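Local coordinates for protein argininosuccinate lyase (Chelativorans sp., PDB 6RXA) that catalyses reversible carbon-nitrogen bond cleavage that yields fumarate, as an EDDS lyase of the aspartase/fumarase superfamily, at residues Leu129-Val143 / Ala461-Ala475. The protein carries 2 engineered substitutions. Residues are numbered along the deposited sequence; the frame is centred on the assembly and turned at random.
Sequences LRTIEAVIGYREAVV and AMAELHKDRAWLANA
R139 is a polar knob, seated in the hole formed by A461, E464, L465 and D468. The two helices run antiparallel at 160°, their axes 10.5 Å apart at closest approach. With CG anti to the backbone N (chi1 -174°) and the chain extended to NE, R139 carries its guanidinium alongside the partner helix, with L465 CG and A461 O over one face. R139 NH2 meets E464 OE1 at 2.8 Å, in the guanidinium plane and almost along the C-O axis, the carboxylate plane turned 55° away. R139 NH1 makes a weak, bent bond to D468 OD2 at 2.9 Å; a water accepting from NH1 and donating to D468 OD1 is a second link. L465 fills the hole formed by I136, R139, E140 and V143, laying CD2 3.7 Å from R139 CD. R469, bent at chi3, brings NH2 to E140 OE2 at 2.8 Å, on the anti side but out of the carboxylate plane, with the oxygen also tilted from the guanidinium plane: a third salt bridge, separate from the R139 network.

I136 is a knob among L465, D468, R469 and L472, lying antiparallel alongside D468 with CD1 3.7 Å from D468 CB. Beyond it packing turns apolar: L472 wedges between L129, I132, E133 and I136, and I132 stands roughly perpendicular to W471, CD1 3.6 Å from CZ3.

The contact thus joins helices 112-147 and 451-500 in the superfamily's long helical bundle. Helix 168-193 lines their junction: S176 OG is hydrogen-bonded to R139 NE, R187 pairs with D468, and Y190 meets W471 edge-to-face; helices 236-262 and 329-348 also pack on 129-143.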
# COMPACT_ATOMS: atom_id res chain seq x y z
N LEU A 129 6.83 6.49 -23.76
CA LEU A 129 6.72 6.08 -25.16
C LEU A 129 7.11 4.62 -25.34
O LEU A 129 6.47 3.88 -26.09
CB LEU A 129 7.54 6.99 -26.06
CG LEU A 129 7.07 8.44 -26.08
CD1 LEU A 129 7.92 9.27 -27.03
CD2 LEU A 129 5.61 8.56 -26.46
N ARG A 130 8.18 4.18 -24.67
CA ARG A 130 8.55 2.76 -24.67
C ARG A 130 7.40 1.89 -24.19
O ARG A 130 7.11 0.83 -24.78
CB ARG A 130 9.77 2.60 -23.77
CG ARG A 130 10.32 1.20 -23.67
CD ARG A 130 11.36 1.11 -22.56
NE ARG A 130 11.97 -0.22 -22.48
CZ ARG A 130 12.48 -0.73 -21.37
NH1 ARG A 130 12.47 -0.03 -20.23
NH2 ARG A 130 13.00 -1.96 -21.39
N THR A 131 6.72 2.32 -23.12
CA THR A 131 5.62 1.55 -22.56
C THR A 131 4.42 1.53 -23.50
O THR A 131 3.82 0.47 -23.72
CB THR A 131 5.24 2.16 -21.20
OG1 THR A 131 6.32 2.02 -20.28
CG2 THR A 131 4.02 1.49 -20.62
N ILE A 132 4.07 2.69 -24.07
CA ILE A 132 2.97 2.74 -25.03
C ILE A 132 3.25 1.83 -26.22
O ILE A 132 2.37 1.12 -26.69
CB ILE A 132 2.70 4.20 -25.45
CG1 ILE A 132 2.08 4.94 -24.26
CG2 ILE A 132 1.78 4.27 -26.66
CD1 ILE A 132 2.01 6.45 -24.40
N GLU A 133 4.49 1.82 -26.71
CA GLU A 133 4.84 0.92 -27.81
C GLU A 133 4.63 -0.54 -27.40
O GLU A 133 4.08 -1.33 -28.18
CB GLU A 133 6.28 1.17 -28.23
CG GLU A 133 6.74 0.32 -29.39
CD GLU A 133 8.17 0.64 -29.79
OE1 GLU A 133 9.03 0.73 -28.90
OE2 GLU A 133 8.42 0.79 -31.00
N ALA A 134 5.06 -0.91 -26.19
CA ALA A 134 4.89 -2.29 -25.74
C ALA A 134 3.42 -2.65 -25.55
O ALA A 134 2.99 -3.75 -25.92
CB ALA A 134 5.68 -2.52 -24.44
N VAL A 135 2.62 -1.72 -25.01
CA VAL A 135 1.19 -1.97 -24.82
C VAL A 135 0.48 -2.09 -26.16
O VAL A 135 -0.42 -2.92 -26.31
CB VAL A 135 0.56 -0.91 -23.90
CG1 VAL A 135 -0.95 -1.10 -23.79
CG2 VAL A 135 1.19 -0.98 -22.52
N ILE A 136 0.88 -1.29 -27.15
CA ILE A 136 0.32 -1.45 -28.49
C ILE A 136 0.66 -2.83 -29.05
O ILE A 136 -0.20 -3.51 -29.62
CB ILE A 136 0.81 -0.32 -29.42
CG1 ILE A 136 0.17 1.01 -29.04
CG2 ILE A 136 0.53 -0.68 -30.88
CD1 ILE A 136 0.77 2.19 -29.79
N GLY A 137 1.90 -3.27 -28.88
CA GLY A 137 2.27 -4.60 -29.36
C GLY A 137 1.47 -5.70 -28.69
O GLY A 137 1.11 -6.70 -29.32
N TYR A 138 1.19 -5.54 -27.40
CA TYR A 138 0.36 -6.49 -26.66
C TYR A 138 -1.06 -6.48 -27.19
O TYR A 138 -1.62 -7.55 -27.48
CB TYR A 138 0.42 -6.07 -25.19
CG TYR A 138 -0.27 -6.89 -24.13
CD1 TYR A 138 -0.41 -8.26 -24.22
CD2 TYR A 138 -0.75 -6.26 -22.98
CE1 TYR A 138 -1.02 -8.97 -23.19
CE2 TYR A 138 -1.35 -6.97 -21.96
CZ TYR A 138 -1.49 -8.33 -22.08
OH TYR A 138 -2.10 -9.05 -21.07
N ARG A 139 -1.63 -5.29 -27.40
CA ARG A 139 -2.97 -5.21 -27.97
C ARG A 139 -3.01 -5.80 -29.37
O ARG A 139 -3.98 -6.49 -29.74
CB ARG A 139 -3.48 -3.77 -27.94
CG ARG A 139 -4.92 -3.65 -28.38
CD ARG A 139 -5.39 -2.22 -28.36
NE ARG A 139 -6.82 -2.16 -28.64
CZ ARG A 139 -7.47 -1.05 -28.94
NH1 ARG A 139 -6.82 0.09 -29.05
NH2 ARG A 139 -8.78 -1.10 -29.14
N GLU A 140 -1.98 -5.55 -30.18
CA GLU A 140 -1.92 -6.14 -31.52
C GLU A 140 -1.99 -7.66 -31.45
O GLU A 140 -2.76 -8.30 -32.18
CB GLU A 140 -0.65 -5.71 -32.26
CG GLU A 140 -0.67 -4.30 -32.77
CD GLU A 140 0.65 -3.85 -33.34
OE1 GLU A 140 1.64 -4.61 -33.22
OE2 GLU A 140 0.72 -2.72 -33.88
N ALA A 141 -1.19 -8.26 -30.56
CA ALA A 141 -1.19 -9.71 -30.44
C ALA A 141 -2.56 -10.24 -30.01
O ALA A 141 -3.03 -11.26 -30.52
CB ALA A 141 -0.11 -10.16 -29.47
N VAL A 142 -3.21 -9.53 -29.09
CA VAL A 142 -4.53 -9.92 -28.59
C VAL A 142 -5.57 -9.88 -29.70
O VAL A 142 -6.35 -10.82 -29.89
CB VAL A 142 -4.91 -9.00 -27.42
CG1 VAL A 142 -6.39 -9.06 -27.07
CG2 VAL A 142 -4.05 -9.32 -26.19
N VAL A 143 -5.63 -8.76 -30.44
CA VAL A 143 -6.64 -8.61 -31.48
C VAL A 143 -6.39 -9.56 -32.64
O VAL A 143 -7.32 -10.17 -33.18
CB VAL A 143 -6.69 -7.14 -31.95
CG1 VAL A 143 -7.62 -6.99 -33.14
CG2 VAL A 143 -7.14 -6.24 -30.83
N ALA A 461 -11.37 -2.25 -33.38
CA ALA A 461 -10.08 -2.24 -32.68
C ALA A 461 -8.93 -2.06 -33.66
O ALA A 461 -7.93 -1.41 -33.33
CB ALA A 461 -9.92 -3.54 -31.88
N MET A 462 -9.05 -2.62 -34.86
CA MET A 462 -7.99 -2.44 -35.85
C MET A 462 -7.89 -0.97 -36.25
O MET A 462 -6.79 -0.45 -36.45
CB MET A 462 -8.25 -3.34 -37.06
CG MET A 462 -8.14 -4.84 -36.77
SD MET A 462 -6.46 -5.36 -36.44
CE MET A 462 -5.77 -5.39 -38.09
N ALA A 463 -9.03 -0.29 -36.37
CA ALA A 463 -8.99 1.14 -36.66
C ALA A 463 -8.39 1.91 -35.49
O ALA A 463 -7.61 2.85 -35.70
CB ALA A 463 -10.39 1.65 -36.99
N GLU A 464 -8.74 1.53 -34.26
CA GLU A 464 -8.16 2.17 -33.08
C GLU A 464 -6.66 1.94 -33.01
O GLU A 464 -5.90 2.86 -32.67
CB GLU A 464 -8.87 1.69 -31.82
CG GLU A 464 -10.27 2.28 -31.66
CD GLU A 464 -11.00 1.82 -30.41
OE1 GLU A 464 -10.49 1.00 -29.62
OE2 GLU A 464 -12.13 2.31 -30.20
N LEU A 465 -6.20 0.73 -33.35
CA LEU A 465 -4.77 0.43 -33.31
C LEU A 465 -4.00 1.29 -34.31
O LEU A 465 -2.87 1.71 -34.03
CB LEU A 465 -4.55 -1.05 -33.60
CG LEU A 465 -4.70 -1.97 -32.38
CD1 LEU A 465 -4.89 -3.41 -32.83
CD2 LEU A 465 -3.48 -1.84 -31.47
N HIS A 466 -4.58 1.53 -35.48
CA HIS A 466 -3.96 2.45 -36.43
C HIS A 466 -3.78 3.83 -35.80
O HIS A 466 -2.72 4.45 -35.96
CB HIS A 466 -4.83 2.53 -37.69
CG HIS A 466 -4.26 3.43 -38.73
ND1 HIS A 466 -3.28 3.01 -39.61
CD2 HIS A 466 -4.50 4.73 -39.02
CE1 HIS A 466 -2.96 4.01 -40.41
NE2 HIS A 466 -3.68 5.07 -40.07
N LYS A 467 -4.79 4.31 -35.09
CA LYS A 467 -4.68 5.61 -34.42
C LYS A 467 -3.67 5.56 -33.27
O LYS A 467 -2.93 6.53 -33.06
CB LYS A 467 -6.05 6.06 -33.92
CG LYS A 467 -7.03 6.41 -35.04
CD LYS A 467 -8.40 6.77 -34.45
CE LYS A 467 -8.95 8.08 -34.99
NZ LYS A 467 -10.08 7.84 -35.92
N ASP A 468 -3.62 4.45 -32.52
CA ASP A 468 -2.64 4.28 -31.46
C ASP A 468 -1.22 4.43 -32.02
O ASP A 468 -0.37 5.13 -31.45
CB ASP A 468 -2.74 2.88 -30.83
CG ASP A 468 -4.05 2.60 -30.08
OD1 ASP A 468 -4.70 3.53 -29.54
OD2 ASP A 468 -4.42 1.40 -29.99
N ARG A 469 -0.95 3.75 -33.14
CA ARG A 469 0.38 3.80 -33.73
C ARG A 469 0.69 5.19 -34.27
O ARG A 469 1.82 5.67 -34.16
CB ARG A 469 0.52 2.73 -34.83
CG ARG A 469 0.50 1.29 -34.31
CD ARG A 469 0.83 0.28 -35.42
NE ARG A 469 -0.25 0.22 -36.41
CZ ARG A 469 -1.26 -0.65 -36.39
NH1 ARG A 469 -2.18 -0.58 -37.33
NH2 ARG A 469 -1.36 -1.58 -35.44
N ALA A 470 -0.31 5.88 -34.83
CA ALA A 470 -0.08 7.22 -35.35
C ALA A 470 0.25 8.20 -34.23
O ALA A 470 1.15 9.04 -34.37
CB ALA A 470 -1.30 7.67 -36.14
N TRP A 471 -0.46 8.11 -33.10
CA TRP A 471 -0.15 8.97 -31.96
C TRP A 471 1.29 8.75 -31.51
O TRP A 471 2.04 9.70 -31.27
CB TRP A 471 -1.11 8.67 -30.81
CG TRP A 471 -0.92 9.58 -29.64
CD1 TRP A 471 -1.63 10.71 -29.37
CD2 TRP A 471 0.06 9.46 -28.61
NE1 TRP A 471 -1.17 11.29 -28.21
CE2 TRP A 471 -0.13 10.55 -27.73
CE3 TRP A 471 1.07 8.54 -28.33
CZ2 TRP A 471 0.67 10.75 -26.60
CZ3 TRP A 471 1.87 8.73 -27.20
CH2 TRP A 471 1.66 9.83 -26.36
N LEU A 472 1.70 7.48 -31.40
CA LEU A 472 3.05 7.17 -30.96
C LEU A 472 4.09 7.66 -31.95
O LEU A 472 5.12 8.22 -31.55
CB LEU A 472 3.19 5.66 -30.77
CG LEU A 472 4.58 5.16 -30.38
CD1 LEU A 472 5.04 5.73 -29.06
CD2 LEU A 472 4.56 3.64 -30.34
N ALA A 473 3.85 7.47 -33.25
CA ALA A 473 4.80 7.95 -34.24
C ALA A 473 4.96 9.46 -34.17
O ALA A 473 6.08 9.98 -34.28
CB ALA A 473 4.32 7.52 -35.62
N ASN A 474 3.85 10.19 -34.01
CA ASN A 474 3.92 11.65 -33.95
C ASN A 474 4.70 12.11 -32.72
O ASN A 474 5.56 13.00 -32.81
CB ASN A 474 2.52 12.25 -33.95
CG ASN A 474 2.54 13.74 -33.72
OD1 ASN A 474 2.74 14.53 -34.65
ND2 ASN A 474 2.34 14.15 -32.47
N ALA A 475 4.40 11.52 -31.56
CA ALA A 475 5.08 11.91 -30.33
C ALA A 475 6.57 11.61 -30.41
O ALA A 475 7.40 12.43 -29.99
CB ALA A 475 4.47 11.21 -29.11
O HOH W 1 -7.26 3.01 -29.06